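Local coordinates for protein adenylyltransferase and sulfurtransferase uba4 (Chaetomium thermophilum, PDB 6YUB) that probably activates the sulfur carrier Urm1 by adenylation and transfers sulfur to it for tRNA wobble-uridine thiolation, and also serves molybdenum cofactor synthesis, at residues G205-V210 against Y256-A261; G43-P48 against V153-V158; S142-L147 against D291-G296; Y109-T114 against A119-P124. One frame throughout, in Å; residues are numbered along the deposited sequence.

Contact 1 of 4, residues G205-V210 against Y256-A261; sequences GIMGPV and YDLNSA
Val-210 pushes its CG2 methyl against the root of the Tyr-256 side chain, 3.2 Å from Tyr-256 CB and scarcely farther from CG, perhaps overtight. Farther out along the same ring, the bent side chain of Met-207 lays CG 3.8 Å from Tyr-256 CE1, crossing the tyrosine at about a right angle. The methionine's end turns on to Leu-258, where Met-207 CE comes within 4.3 Å of Leu-258 CD2. With CG anti to the backbone N (chi1 -177°), the Tyr-256 ring is brought to Met-207 and Val-210. In the HesA/MoeB/ThiF adenylation domain the contact joins the start of helix 208-228, with Met-207 at its N-cap position, to the loop that follows strand 250-255. Replacing Tyr-256 by an alanine removes the ring that Met-207 CG packs on and would probably open a gap there and leave a backbone group of another protein's chain without its hydroxyl partner. That chain also bonds to Leu-258 O and Ser-260 OG. Behind this shell, a type I turn from Asp-257 to Ser-260 shapes the loop, and an Asx turn stiffens it: Asn-259 N donates to the anti lone pair of Asp-257 OD1 over 3.0 Å, with the N-H nearly straight at 169°.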
loop_
_atom_site.group_PDB
_atom_site.type_symbol
_atom_site.label_atom_id
_atom_site.label_comp_id
_atom_site.label_asym_id
_atom_site.label_seq_id
_atom_site.Cartn_x
_atom_site.Cartn_y
_atom_site.Cartn_z
ATOM N N GLY B 205 -9.025 8.712 -13.663
ATOM C CA GLY B 205 -9.644 7.736 -12.782
ATOM C C GLY B 205 -8.644 7.091 -11.842
ATOM O O GLY B 205 -7.755 6.365 -12.274
ATOM N N ILE B 206 -8.793 7.355 -10.547
ATOM C CA ILE B 206 -7.864 6.864 -9.538
ATOM C C ILE B 206 -8.653 6.417 -8.317
ATOM O O ILE B 206 -9.660 7.035 -7.952
ATOM C CB ILE B 206 -6.829 7.944 -9.155
ATOM C CG1 ILE B 206 -5.740 7.360 -8.251
ATOM C CG2 ILE B 206 -7.517 9.107 -8.459
ATOM C CD1 ILE B 206 -4.825 6.374 -8.953
ATOM N N MET B 207 -8.189 5.344 -7.682
ATOM C CA MET B 207 -8.778 4.868 -6.438
ATOM C C MET B 207 -8.135 5.580 -5.256
ATOM O O MET B 207 -6.931 5.856 -5.260
ATOM C CB MET B 207 -8.602 3.357 -6.298
ATOM C CG MET B 207 -9.374 2.541 -7.321
ATOM S SD MET B 207 -11.157 2.807 -7.244
ATOM C CE MET B 207 -11.510 2.329 -5.554
ATOM N N GLY B 208 -8.948 5.875 -4.243
ATOM C CA GLY B 208 -8.492 6.575 -3.068
ATOM C C GLY B 208 -7.367 5.869 -2.343
ATOM O O GLY B 208 -6.318 6.456 -2.061
ATOM N N PRO B 209 -7.566 4.592 -2.010
ATOM C CA PRO B 209 -6.513 3.872 -1.269
ATOM C C PRO B 209 -5.162 3.889 -1.969
ATOM O O PRO B 209 -4.124 3.958 -1.298
ATOM C CB PRO B 209 -7.080 2.447 -1.150
ATOM C CG PRO B 209 -8.561 2.622 -1.235
ATOM C CD PRO B 209 -8.783 3.776 -2.188
ATOM N N VAL B 210 -5.143 3.829 -3.301
ATOM C CA VAL B 210 -3.876 3.872 -4.029
ATOM C C VAL B 210 -3.132 5.164 -3.715
ATOM O O VAL B 210 -2.029 5.153 -3.153
ATOM C CB VAL B 210 -4.117 3.720 -5.542
ATOM C CG1 VAL B 210 -2.838 4.009 -6.311
ATOM C CG2 VAL B 210 -4.645 2.327 -5.862
ATOM N N TYR B 256 -2.752 -1.858 -8.074
ATOM C CA TYR B 256 -4.042 -2.075 -7.419
ATOM C C TYR B 256 -5.028 -2.573 -8.466
ATOM O O TYR B 256 -5.374 -1.839 -9.398
ATOM C CB TYR B 256 -4.525 -0.782 -6.764
ATOM C CG TYR B 256 -5.822 -0.883 -5.988
ATOM C CD1 TYR B 256 -7.050 -0.751 -6.624
ATOM C CD2 TYR B 256 -5.815 -1.079 -4.614
ATOM C CE1 TYR B 256 -8.232 -0.829 -5.917
ATOM C CE2 TYR B 256 -6.991 -1.159 -3.898
ATOM C CZ TYR B 256 -8.200 -1.031 -4.553
ATOM O OH TYR B 256 -9.382 -1.104 -3.842
ATOM N N ASP B 257 -5.481 -3.812 -8.310
ATOM C CA ASP B 257 -6.447 -4.427 -9.212
ATOM C C ASP B 257 -7.694 -4.792 -8.420
ATOM O O ASP B 257 -7.607 -5.497 -7.409
ATOM C CB ASP B 257 -5.855 -5.663 -9.894
ATOM C CG ASP B 257 -6.685 -6.131 -11.074
ATOM O OD1 ASP B 257 -7.916 -6.268 -10.923
ATOM O OD2 ASP B 257 -6.106 -6.351 -12.158
ATOM N N LEU B 258 -8.850 -4.318 -8.887
ATOM C CA LEU B 258 -10.087 -4.474 -8.132
ATOM C C LEU B 258 -10.558 -5.922 -8.052
ATOM O O LEU B 258 -11.381 -6.239 -7.184
ATOM C CB LEU B 258 -11.184 -3.612 -8.757
ATOM C CG LEU B 258 -10.987 -2.102 -8.648
ATOM C CD1 LEU B 258 -11.877 -1.369 -9.637
ATOM C CD2 LEU B 258 -11.269 -1.628 -7.230
ATOM N N ASN B 259 -10.062 -6.802 -8.923
ATOM C CA ASN B 259 -10.528 -8.181 -8.976
ATOM C C ASN B 259 -9.523 -9.162 -8.379
ATOM O O ASN B 259 -9.613 -10.368 -8.630
ATOM C CB ASN B 259 -10.844 -8.574 -10.420
ATOM C CG ASN B 259 -11.656 -9.851 -10.515
ATOM O OD1 ASN B 259 -12.624 -10.041 -9.776
ATOM N ND2 ASN B 259 -11.257 -10.743 -11.416
ATOM N N SER B 260 -8.571 -8.674 -7.588
ATOM C CA SER B 260 -7.539 -9.538 -7.029
ATOM C C SER B 260 -7.058 -8.947 -5.715
ATOM O O SER B 260 -6.534 -7.829 -5.695
ATOM C CB SER B 260 -6.373 -9.695 -8.010
ATOM O OG SER B 260 -5.453 -10.673 -7.562
ATOM N N ALA B 261 -7.232 -9.692 -4.627
ATOM C CA ALA B 261 -6.698 -9.271 -3.340
ATOM C C ALA B 261 -5.188 -9.073 -3.429
ATOM O O ALA B 261 -4.525 -9.534 -4.368
ATOM C CB ALA B 261 -7.035 -10.301 -2.260
#

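Contact 2 of 4, residues G43-P48 against V153-V158; sequences GGLGCP and VSAASV
Leu-45 links the glycine-rich turn 43-48 to strand 153-158, its two methyls dividing the work: CD2 meets the methyl of Ala-155, 3.9 Å from Ala-155 CB, while CD1 lies on the backbone of the strand. The turn carries Gly-43 and Gly-46 of a GxGxxG pattern, consistent with the Rossmann-type nucleotide-binding turn between strand 36-40 and helix 46-56, and Gly-44 is a predicted ATP-binding residue. At the closely packed end, with CG beside the backbone N (chi1 -70°), the leucine reaches from the turn to the strand, and Leu-45 CD1 settles 3.7 Å from Ala-155 O and 4.1 Å from Ala-156 N. Helix 208-228 completes this side, Val-211, Met-214 and Gln-218 all packing on Leu-45. Cys-131 and Asp-133 also touch it, so the leucine sits next to a predicted ATP-binding aspartate.

The contact slackens toward the end of the strand. Ala-156 turns its methyl away, toward Arg-138 of helix 135-148, and in Ser-157, poorly ordered and partly exposed, Ser-157 OG stays 5.3 Å from Leu-45 CD1. Val-158 is exposed and also poorly ordered; the backbone N of Ser-157 is nonetheless held by Asp-133 OD1. Within the turn, Cys-47 N donates to Gly-43 O over 2.8 Å.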
loop_
_atom_site.group_PDB
_atom_site.type_symbol
_atom_site.label_atom_id
_atom_site.label_comp_id
_atom_site.label_asym_id
_atom_site.label_seq_id
_atom_site.Cartn_x
_atom_site.Cartn_y
_atom_site.Cartn_z
ATOM N N GLY B 43 -4.060 17.624 -2.855
ATOM C CA GLY B 43 -5.087 16.690 -3.273
ATOM C C GLY B 43 -4.910 15.286 -2.727
ATOM O O GLY B 43 -4.632 15.105 -1.537
ATOM N N GLY B 44 -5.049 14.280 -3.597
ATOM C CA GLY B 44 -5.041 12.901 -3.138
ATOM C C GLY B 44 -3.723 12.492 -2.511
ATOM O O GLY B 44 -3.692 11.726 -1.542
ATOM N N LEU B 45 -2.615 12.972 -3.070
ATOM C CA LEU B 45 -1.312 12.706 -2.477
ATOM C C LEU B 45 -1.033 13.651 -1.313
ATOM O O LEU B 45 -0.509 13.227 -0.276
ATOM C CB LEU B 45 -0.219 12.832 -3.539
ATOM C CG LEU B 45 -0.180 11.748 -4.617
ATOM C CD1 LEU B 45 0.690 12.177 -5.788
ATOM C CD2 LEU B 45 0.323 10.427 -4.030
ATOM N N GLY B 46 -1.406 14.922 -1.454
ATOM C CA GLY B 46 -1.038 15.914 -0.462
ATOM C C GLY B 46 -1.800 15.801 0.847
ATOM O O GLY B 46 -1.252 16.108 1.910
ATOM N N CYS B 47 -3.064 15.384 0.792
ATOM C CA CYS B 47 -3.863 15.329 2.019
ATOM C C CYS B 47 -3.318 14.317 3.017
ATOM O O CYS B 47 -3.074 14.704 4.177
ATOM C CB CYS B 47 -5.326 15.015 1.673
ATOM S SG CYS B 47 -6.227 16.401 0.934
ATOM N N PRO B 48 -3.106 13.046 2.661
ATOM C CA PRO B 48 -2.552 12.107 3.649
ATOM C C PRO B 48 -1.145 12.465 4.093
ATOM O O PRO B 48 -0.812 12.315 5.275
ATOM C CB PRO B 48 -2.602 10.753 2.917
ATOM C CG PRO B 48 -2.710 11.097 1.459
ATOM C CD PRO B 48 -3.490 12.380 1.404
ATOM N N VAL B 153 11.034 14.070 -2.276
ATOM C CA VAL B 153 10.204 12.874 -2.164
ATOM C C VAL B 153 9.053 13.048 -3.147
ATOM O O VAL B 153 8.167 13.887 -2.942
ATOM C CB VAL B 153 9.696 12.661 -0.734
ATOM C CG1 VAL B 153 8.961 11.333 -0.619
ATOM C CG2 VAL B 153 10.855 12.726 0.258
ATOM N N SER B 154 9.063 12.267 -4.221
ATOM C CA SER B 154 8.100 12.409 -5.304
ATOM C C SER B 154 7.248 11.153 -5.431
ATOM O O SER B 154 7.763 10.031 -5.373
ATOM C CB SER B 154 8.821 12.696 -6.633
ATOM O OG SER B 154 7.959 12.483 -7.736
ATOM N N ALA B 155 5.944 11.353 -5.603
ATOM C CA ALA B 155 4.990 10.269 -5.794
ATOM C C ALA B 155 4.066 10.624 -6.951
ATOM O O ALA B 155 3.976 11.780 -7.365
ATOM C CB ALA B 155 4.172 10.006 -4.522
ATOM N N ALA B 156 3.368 9.616 -7.466
ATOM C CA ALA B 156 2.545 9.824 -8.646
ATOM C C ALA B 156 1.513 8.718 -8.778
ATOM O O ALA B 156 1.637 7.647 -8.182
ATOM C CB ALA B 156 3.407 9.889 -9.919
ATOM N N SER B 157 0.482 9.008 -9.566
ATOM C CA SER B 157 -0.465 8.011 -10.049
ATOM C C SER B 157 -0.140 7.718 -11.509
ATOM O O SER B 157 0.059 8.645 -12.302
ATOM C CB SER B 157 -1.906 8.502 -9.920
ATOM O OG SER B 157 -2.258 8.716 -8.566
ATOM N N VAL B 158 -0.077 6.436 -11.860
ATOM C CA VAL B 158 0.226 6.018 -13.226
ATOM C C VAL B 158 -0.589 4.766 -13.519
ATOM O O VAL B 158 -0.339 3.707 -12.930
ATOM C CB VAL B 158 1.723 5.747 -13.442
ATOM C CG1 VAL B 158 1.980 5.304 -14.874
ATOM C CG2 VAL B 158 2.541 6.986 -13.107
#

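Contact 3 of 4, residues S142-L147 against D291-G296; sequences SDVCVL and DGIKSG
Ile-293 inserts the end of its side chain among Asp-143, Val-144 and Leu-147, packing the short helix 290-294, near the end of this chain, on helix 135-148 of the HesA/MoeB/ThiF-type fold, beside the zinc site of Cys-184, Cys-187, Cys-279 and Cys-282. The contact across the two segments is apolar and converges on one methyl. Ile-293 CD1 meets Leu-147 CD1 tip to tip at 3.8 Å, lies 4.0 Å from Asp-143 CB, and has Val-144 CG2 at 4.2 Å, approached at a slant. With CG1 anti to the carbonyl carbon (chi1 -73°) and chi2 extended, the isoleucine holds this methyl well out from its own helix.

Among the polar interactions, the carboxylate of Asp-143 turns to other partners: Asp-143 OD2 accepts a hydrogen bond from Tyr-300 OH and forms a salt bridge with Arg-186, and Tyr-300 also packs on Ile-293. The aspartate's side chain is about 7 Å from the zinc ion, a neighbour of the metal site.

Backbone and side-chain bonds finish the short helix. Gly-296, at positive phi, is the C-prime residue of a Schellman motif, while Ser-295 OG donates to Asp-291 O over 2.8 Å, reaching it 32° out of the carbonyl plane.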
loop_
_atom_site.group_PDB
_atom_site.type_symbol
_atom_site.label_atom_id
_atom_site.label_comp_id
_atom_site.label_asym_id
_atom_site.label_seq_id
_atom_site.Cartn_x
_atom_site.Cartn_y
_atom_site.Cartn_z
ATOM N N SER B 142 11.954 18.453 -9.849
ATOM C CA SER B 142 13.249 17.779 -9.811
ATOM C C SER B 142 14.374 18.728 -10.214
ATOM O O SER B 142 15.375 18.872 -9.499
ATOM C CB SER B 142 13.226 16.554 -10.723
ATOM O OG SER B 142 14.328 15.705 -10.468
ATOM N N ASP B 143 14.222 19.394 -11.361
ATOM C CA ASP B 143 15.245 20.329 -11.817
ATOM C C ASP B 143 15.575 21.357 -10.742
ATOM O O ASP B 143 16.746 21.551 -10.390
ATOM C CB ASP B 143 14.778 21.010 -13.105
ATOM C CG ASP B 143 14.737 20.053 -14.286
ATOM O OD1 ASP B 143 15.226 18.908 -14.140
ATOM O OD2 ASP B 143 14.217 20.438 -15.353
ATOM N N VAL B 144 14.548 22.010 -10.187
ATOM C CA VAL B 144 14.778 23.063 -9.204
ATOM C C VAL B 144 15.425 22.496 -7.946
ATOM O O VAL B 144 16.317 23.117 -7.354
ATOM C CB VAL B 144 13.453 23.784 -8.889
ATOM C CG1 VAL B 144 13.621 24.736 -7.717
ATOM C CG2 VAL B 144 12.951 24.524 -10.119
ATOM N N CYS B 145 14.988 21.312 -7.512
ATOM C CA CYS B 145 15.608 20.684 -6.350
ATOM C C CYS B 145 17.089 20.420 -6.589
ATOM O O CYS B 145 17.918 20.620 -5.694
ATOM C CB CYS B 145 14.877 19.386 -6.009
ATOM S SG CYS B 145 13.281 19.670 -5.215
ATOM N N VAL B 146 17.443 19.965 -7.795
ATOM C CA VAL B 146 18.849 19.760 -8.117
ATOM C C VAL B 146 19.611 21.073 -8.033
ATOM O O VAL B 146 20.708 21.135 -7.459
ATOM C CB VAL B 146 18.982 19.111 -9.509
ATOM C CG1 VAL B 146 20.389 19.302 -10.051
ATOM C CG2 VAL B 146 18.619 17.636 -9.434
ATOM N N LEU B 147 19.044 22.146 -8.590
ATOM C CA LEU B 147 19.770 23.406 -8.651
ATOM C C LEU B 147 19.881 24.066 -7.283
ATOM O O LEU B 147 20.889 24.725 -6.998
ATOM C CB LEU B 147 19.095 24.353 -9.642
ATOM C CG LEU B 147 19.121 23.941 -11.112
ATOM C CD1 LEU B 147 18.357 24.948 -11.960
ATOM C CD2 LEU B 147 20.549 23.794 -11.615
ATOM N N ASP B 291 18.075 30.743 -14.206
ATOM C CA ASP B 291 17.654 31.764 -15.159
ATOM C C ASP B 291 16.929 31.140 -16.345
ATOM O O ASP B 291 15.901 31.658 -16.798
ATOM C CB ASP B 291 18.862 32.565 -15.647
ATOM C CG ASP B 291 19.459 33.439 -14.564
ATOM O OD1 ASP B 291 18.725 33.811 -13.620
ATOM O OD2 ASP B 291 20.663 33.756 -14.660
ATOM N N GLY B 292 17.453 30.029 -16.868
ATOM C CA GLY B 292 16.806 29.386 -17.996
ATOM C C GLY B 292 15.396 28.936 -17.671
ATOM O O GLY B 292 14.457 29.178 -18.436
ATOM N N ILE B 293 15.227 28.270 -16.529
ATOM C CA ILE B 293 13.908 27.778 -16.143
ATOM C C ILE B 293 12.909 28.925 -16.081
ATOM O O ILE B 293 11.777 28.811 -16.568
ATOM C CB ILE B 293 13.988 27.022 -14.802
ATOM C CG1 ILE B 293 14.663 25.662 -15.013
ATOM C CG2 ILE B 293 12.600 26.861 -14.198
ATOM C CD1 ILE B 293 15.020 24.938 -13.727
ATOM N N LYS B 294 13.314 30.052 -15.491
ATOM C CA LYS B 294 12.430 31.211 -15.419
ATOM C C LYS B 294 12.022 31.696 -16.804
ATOM O O LYS B 294 10.895 32.175 -16.989
ATOM C CB LYS B 294 13.123 32.352 -14.672
ATOM C CG LYS B 294 13.114 32.237 -13.165
ATOM C CD LYS B 294 14.325 32.956 -12.549
ATOM C CE LYS B 294 14.508 34.366 -13.098
ATOM N NZ LYS B 294 15.729 35.022 -12.529
ATOM N N SER B 295 12.915 31.585 -17.784
ATOM C CA SER B 295 12.712 32.177 -19.098
ATOM C C SER B 295 12.112 31.208 -20.107
ATOM O O SER B 295 11.995 31.557 -21.284
ATOM C CB SER B 295 14.040 32.716 -19.635
ATOM O OG SER B 295 14.735 33.451 -18.642
ATOM N N GLY B 296 11.737 30.009 -19.682
ATOM C CA GLY B 296 11.172 29.030 -20.585
ATOM C C GLY B 296 12.164 28.101 -21.244
ATOM O O GLY B 296 11.802 27.430 -22.218
#

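Contact 4 of 4, residues Y109-T114 against A119-P124; sequences YRFDLT and AQIIKP
Ile-121 sets CG1 anti to its carbonyl carbon (chi1 -69°) and CG2 anti to the backbone N, placing both at the Tyr-109 ring and carrying CD1 on to Phe-111 and Leu-113; Leu-113 in turn carries CG anti to its own N (chi1 -176°), bringing Leu-113 CD1 up to Ile-121 at a slant. The segments form the connection from strand 105-109, at the edge of the Rossmann-like sheet, into helix 118-122.

Against Tyr-109 the isoleucine makes a CH-pi contact: CG2 stands over the centre of one ring face, 4.2 Å from the centroid and only 7° off the normal, and Ile-121 CG1 adds a contact of 3.9 Å to Tyr-109 CD2. The longer branch ends between two more side chains, with Ile-121 CD1 3.9 Å from both Phe-111 CE1 and Leu-113 CD1. Phe-111 meets it obliquely and sets its CZ in plane at the edge of the Tyr-109 ring. Leu-38 and Val-64 of the sheet also pack on Ile-121, which is buried although the phenylalanine is exposed. Cut back to an alanine, Ile-121 would probably leave the tyrosine face uncovered and deprive Phe-111 and Leu-113 of the methyl they share.

The phenol reaches the helix through solvent as well as bonding to Trp-125 NE1: a water 2.8 Å from Tyr-109 OH donates to Gln-120 O at 2.7 Å.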
loop_
_atom_site.group_PDB
_atom_site.type_symbol
_atom_site.label_atom_id
_atom_site.label_comp_id
_atom_site.label_asym_id
_atom_site.label_seq_id
_atom_site.Cartn_x
_atom_site.Cartn_y
_atom_site.Cartn_z
ATOM N N TYR B 109 0.479 28.563 0.074
ATOM C CA TYR B 109 0.758 29.236 -1.192
ATOM C C TYR B 109 -0.512 29.101 -2.028
ATOM O O TYR B 109 -0.770 28.044 -2.614
ATOM C CB TYR B 109 1.967 28.632 -1.901
ATOM C CG TYR B 109 3.285 28.857 -1.193
ATOM C CD1 TYR B 109 3.694 28.010 -0.172
ATOM C CD2 TYR B 109 4.128 29.907 -1.553
ATOM C CE1 TYR B 109 4.897 28.201 0.478
ATOM C CE2 TYR B 109 5.338 30.106 -0.908
ATOM C CZ TYR B 109 5.717 29.245 0.109
ATOM O OH TYR B 109 6.915 29.428 0.759
ATOM N N ARG B 110 -1.306 30.160 -2.068
ATOM C CA ARG B 110 -2.628 30.124 -2.708
ATOM C C ARG B 110 -2.540 30.395 -4.203
ATOM O O ARG B 110 -3.210 31.275 -4.723
ATOM C CB ARG B 110 -3.558 31.107 -2.026
ATOM C CG ARG B 110 -3.726 30.882 -0.538
ATOM C CD ARG B 110 -4.704 31.885 0.105
ATOM N NE ARG B 110 -5.020 31.497 1.483
ATOM C CZ ARG B 110 -4.320 31.871 2.551
ATOM N NH1 ARG B 110 -3.258 32.658 2.424
ATOM N NH2 ARG B 110 -4.684 31.455 3.752
ATOM N N PHE B 111 -1.698 29.636 -4.908
ATOM C CA PHE B 111 -1.543 29.806 -6.348
ATOM C C PHE B 111 -0.699 28.662 -6.900
ATOM O O PHE B 111 0.029 27.985 -6.167
ATOM C CB PHE B 111 -0.908 31.159 -6.695
ATOM C CG PHE B 111 0.285 31.505 -5.848
ATOM C CD1 PHE B 111 1.556 31.086 -6.208
ATOM C CD2 PHE B 111 0.136 32.257 -4.694
ATOM C CE1 PHE B 111 2.653 31.406 -5.431
ATOM C CE2 PHE B 111 1.227 32.580 -3.914
ATOM C CZ PHE B 111 2.489 32.154 -4.283
ATOM N N ASP B 112 -0.806 28.466 -8.212
ATOM C CA ASP B 112 -0.108 27.378 -8.877
ATOM C C ASP B 112 1.400 27.584 -8.838
ATOM O O ASP B 112 1.896 28.707 -8.985
ATOM C CB ASP B 112 -0.562 27.269 -10.335
ATOM C CG ASP B 112 -2.027 26.921 -10.470
ATOM O OD1 ASP B 112 -2.652 26.558 -9.451
ATOM O OD2 ASP B 112 -2.553 27.019 -11.601
ATOM N N LEU B 113 2.128 26.489 -8.642
ATOM C CA LEU B 113 3.567 26.494 -8.868
ATOM C C LEU B 113 3.842 26.485 -10.367
ATOM O O LEU B 113 3.194 25.762 -11.129
ATOM C CB LEU B 113 4.217 25.284 -8.198
ATOM C CG LEU B 113 5.742 25.207 -8.266
ATOM C CD1 LEU B 113 6.333 24.967 -6.884
ATOM C CD2 LEU B 113 6.184 24.113 -9.229
ATOM N N THR B 114 4.791 27.309 -10.791
ATOM C CA THR B 114 5.102 27.436 -12.212
ATOM C C THR B 114 6.606 27.583 -12.414
ATOM O O THR B 114 7.339 27.821 -11.448
ATOM C CB THR B 114 4.390 28.646 -12.828
ATOM O OG1 THR B 114 4.995 29.849 -12.338
ATOM C CG2 THR B 114 2.910 28.645 -12.474
ATOM N N ALA B 119 11.415 28.456 -7.976
ATOM C CA ALA B 119 12.562 28.697 -7.109
ATOM C C ALA B 119 12.174 29.526 -5.893
ATOM O O ALA B 119 12.649 29.269 -4.778
ATOM C CB ALA B 119 13.680 29.378 -7.894
ATOM N N GLN B 120 11.306 30.526 -6.081
ATOM C CA GLN B 120 10.862 31.330 -4.947
ATOM C C GLN B 120 10.160 30.468 -3.906
ATOM O O GLN B 120 10.370 30.642 -2.701
ATOM C CB GLN B 120 9.927 32.443 -5.416
ATOM C CG GLN B 120 10.529 33.379 -6.435
ATOM C CD GLN B 120 9.469 34.151 -7.197
ATOM O OE1 GLN B 120 9.377 34.051 -8.422
ATOM N NE2 GLN B 120 8.663 34.934 -6.475
ATOM N N ILE B 121 9.315 29.535 -4.355
ATOM C CA ILE B 121 8.531 28.723 -3.439
ATOM C C ILE B 121 9.414 27.717 -2.717
ATOM O O ILE B 121 9.276 27.513 -1.505
ATOM C CB ILE B 121 7.390 28.025 -4.204
ATOM C CG1 ILE B 121 6.353 29.057 -4.652
ATOM C CG2 ILE B 121 6.764 26.935 -3.346
ATOM C CD1 ILE B 121 5.234 28.491 -5.510
ATOM N N ILE B 122 10.343 27.084 -3.442
ATOM C CA ILE B 122 11.069 25.943 -2.912
ATOM C C ILE B 122 12.230 26.360 -2.020
ATOM O O ILE B 122 12.551 25.658 -1.053
ATOM C CB ILE B 122 11.554 25.064 -4.089
ATOM C CG1 ILE B 122 10.379 24.274 -4.670
ATOM C CG2 ILE B 122 12.685 24.159 -3.656
ATOM C CD1 ILE B 122 10.681 23.591 -5.992
ATOM N N LYS B 123 12.867 27.488 -2.310
ATOM C CA LYS B 123 14.135 27.820 -1.670
ATOM C C LYS B 123 14.109 27.768 -0.147
ATOM O O LYS B 123 15.104 27.312 0.440
ATOM C CB LYS B 123 14.583 29.218 -2.135
ATOM C CG LYS B 123 16.073 29.490 -1.969
ATOM C CD LYS B 123 16.423 30.965 -2.176
ATOM C CE LYS B 123 15.801 31.525 -3.449
ATOM N NZ LYS B 123 16.327 32.879 -3.788
ATOM N N PRO B 124 13.062 28.223 0.548
ATOM C CA PRO B 124 13.126 28.292 2.015
ATOM C C PRO B 124 12.977 26.962 2.745
ATOM O O PRO B 124 13.046 26.957 3.980
ATOM C CB PRO B 124 11.951 29.227 2.374
ATOM C CG PRO B 124 11.572 29.917 1.095
ATOM C CD PRO B 124 11.884 28.931 0.011
HETATM O O HOH W 1 8.767 31.117 -0.573
#

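In the fold
All four contacts lie in the N-terminal adenylyltransferase part of the longer protein. Contacts 3 and 4 lie side by side, their centres about 13 Å apart, and meet where Val-144 CG1 packs 3.6 Å from Ile-122 CD1. Contact 2, its centre about 17 Å from that of contact 4, holds the predicted ATP-binding Gly-44; contact 4 is nested in the loop it closes. Contact 1 touches contact 2 through Ile-206 CD1 and Ser-157 OG, 3.5 Å apart, and the side chain of Met-207 lies about 6 Å from that of His-75, predicted to bind ATP. Contact 3 is instead beside the zinc, its centre about 35 Å from that of contact 1, far from the loop bound there by the other protein.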